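Long-range contact in 3,4-dihydroxy-2-butanone 4-phosphate synthase (Acinetobacter baumannii, PDB 6MNZ), which probably converts D-ribulose 5-phosphate to formate and 3,4-dihydroxy-2-butanone 4-phosphate, a step in riboflavin biosynthesis: residues E340-S346 with V361-T366. Residue numbers count along the deposited sequence, not the author numbering.
Sequences EKMKLLS and VVEYVT
Start with two short extended runs laid side by side in the same direction, their end-to-end vectors 33° apart, pairing M342 with V362 (CA to CA 5.1 Å) and L344 with V365 (CA to CA 4.6 Å). From one pair to the next the first strand advances two residues but the second three, because E363, at phi/psi -114/-20, turns the chain and adds a residue. M342 N donates to V361 O at 2.6 Å and L344 N to Y364 O at 2.9 Å, the latter bent to 137°. L344 O takes T366 N at 2.6 Å, nearly straight, plus a weak 3.4 Å hydrogen bond from T366 OG1. M342 O gets no hydrogen bond from 361-366 at the corner, E363 N being 3.8 Å away. This is the parallel edge of the mixed sheet in the GTP cyclohydrolase II-like region: 362-365 is one of its two outermost strands within the chain, reached by a connection without helix or strand. The backbones of K341, K343 and L345 hydrogen-bond instead to T248 and V250 of strand 248-253. On one face L344, chi1 m, puts CD1 4.0 Å from V362 CG2 and CB 3.9 Å from V365 CG1; on the other, extended K343 brings CD to 3.6 Å from Y364 CD2.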
# COMPACT_ATOMS: atom_id res chain seq x y z
N GLU A 340 14.11 -33.09 3.76
CA GLU A 340 15.44 -33.46 3.29
C GLU A 340 15.46 -33.99 1.86
O GLU A 340 16.51 -33.90 1.21
CB GLU A 340 16.05 -34.53 4.21
CG GLU A 340 17.56 -34.72 4.04
CD GLU A 340 18.11 -35.84 4.90
OE1 GLU A 340 19.19 -36.37 4.56
OE2 GLU A 340 17.46 -36.21 5.90
N LYS A 341 14.35 -34.49 1.34
CA LYS A 341 14.27 -34.96 -0.04
C LYS A 341 12.87 -34.68 -0.55
O LYS A 341 11.89 -35.04 0.10
CB LYS A 341 14.58 -36.46 -0.12
CG LYS A 341 16.02 -36.83 0.18
CD LYS A 341 16.23 -38.34 0.09
CE LYS A 341 17.60 -38.74 0.63
NZ LYS A 341 17.79 -40.22 0.64
N MET A 342 12.79 -34.03 -1.72
CA MET A 342 11.58 -33.34 -2.13
C MET A 342 11.06 -33.94 -3.43
O MET A 342 11.84 -34.28 -4.33
CB MET A 342 11.81 -31.84 -2.34
CG MET A 342 11.74 -31.02 -1.06
SD MET A 342 11.75 -29.25 -1.38
CE MET A 342 13.40 -29.00 -2.04
N LYS A 343 9.75 -33.83 -3.62
CA LYS A 343 9.10 -33.99 -4.91
C LYS A 343 8.42 -32.67 -5.26
O LYS A 343 7.36 -32.35 -4.72
CB LYS A 343 8.11 -35.15 -4.87
CG LYS A 343 7.01 -35.10 -5.91
CD LYS A 343 6.22 -36.41 -5.90
CE LYS A 343 4.79 -36.21 -6.38
NZ LYS A 343 4.01 -37.48 -6.30
N LEU A 344 9.09 -31.87 -6.09
CA LEU A 344 8.64 -30.50 -6.34
C LEU A 344 7.51 -30.50 -7.36
O LEU A 344 7.63 -31.07 -8.45
CB LEU A 344 9.80 -29.64 -6.85
CG LEU A 344 10.91 -29.26 -5.88
CD1 LEU A 344 11.87 -28.27 -6.54
CD2 LEU A 344 10.34 -28.67 -4.60
N LEU A 345 6.47 -29.72 -7.06
CA LEU A 345 5.39 -29.46 -8.01
C LEU A 345 5.63 -28.20 -8.83
O LEU A 345 4.68 -27.65 -9.40
CB LEU A 345 4.06 -29.35 -7.26
CG LEU A 345 3.77 -30.50 -6.28
CD1 LEU A 345 2.33 -30.42 -5.79
CD2 LEU A 345 4.04 -31.85 -6.93
N SER A 346 6.88 -27.75 -8.93
CA SER A 346 7.22 -26.56 -9.70
C SER A 346 7.81 -26.97 -11.05
O SER A 346 8.33 -28.08 -11.22
CB SER A 346 8.22 -25.69 -8.94
OG SER A 346 7.66 -25.21 -7.73
N VAL A 361 18.28 -31.93 -2.77
CA VAL A 361 16.99 -32.29 -2.19
C VAL A 361 16.02 -32.83 -3.23
O VAL A 361 15.07 -33.53 -2.86
CB VAL A 361 16.29 -31.10 -1.52
CG1 VAL A 361 14.99 -31.53 -0.91
CG2 VAL A 361 17.15 -30.48 -0.46
N VAL A 362 16.32 -32.66 -4.51
CA VAL A 362 15.35 -32.85 -5.58
C VAL A 362 15.78 -34.05 -6.40
O VAL A 362 16.90 -34.08 -6.93
CB VAL A 362 15.22 -31.59 -6.45
CG1 VAL A 362 14.02 -31.70 -7.38
CG2 VAL A 362 15.10 -30.35 -5.57
N GLU A 363 14.89 -35.04 -6.52
CA GLU A 363 15.01 -36.08 -7.53
C GLU A 363 13.90 -36.04 -8.56
O GLU A 363 14.09 -36.55 -9.67
CB GLU A 363 15.01 -37.47 -6.87
CG GLU A 363 16.23 -37.73 -6.00
CD GLU A 363 16.08 -37.17 -4.60
OE1 GLU A 363 14.99 -36.65 -4.27
OE2 GLU A 363 17.04 -37.26 -3.81
N TYR A 364 12.78 -35.39 -8.25
CA TYR A 364 11.53 -35.56 -8.99
C TYR A 364 10.85 -34.20 -8.97
O TYR A 364 10.41 -33.75 -7.91
CB TYR A 364 10.67 -36.64 -8.35
CG TYR A 364 9.37 -36.98 -9.06
CD1 TYR A 364 9.26 -36.85 -10.44
CD2 TYR A 364 8.40 -37.71 -8.40
CE1 TYR A 364 8.15 -37.33 -11.12
CE2 TYR A 364 7.27 -38.17 -9.06
CZ TYR A 364 7.13 -37.93 -10.41
OH TYR A 364 5.97 -38.30 -11.05
N VAL A 365 10.77 -33.54 -10.12
CA VAL A 365 9.87 -32.42 -10.31
C VAL A 365 8.63 -32.94 -11.03
O VAL A 365 8.74 -33.61 -12.07
CB VAL A 365 10.54 -31.28 -11.11
CG1 VAL A 365 11.56 -30.55 -10.23
CG2 VAL A 365 11.22 -31.82 -12.36
N THR A 366 7.46 -32.62 -10.50
CA THR A 366 6.21 -33.17 -10.99
C THR A 366 5.69 -32.33 -12.15
O THR A 366 5.99 -31.14 -12.26
CB THR A 366 5.18 -33.25 -9.86
OG1 THR A 366 5.79 -33.86 -8.71
CG2 THR A 366 3.98 -34.08 -10.28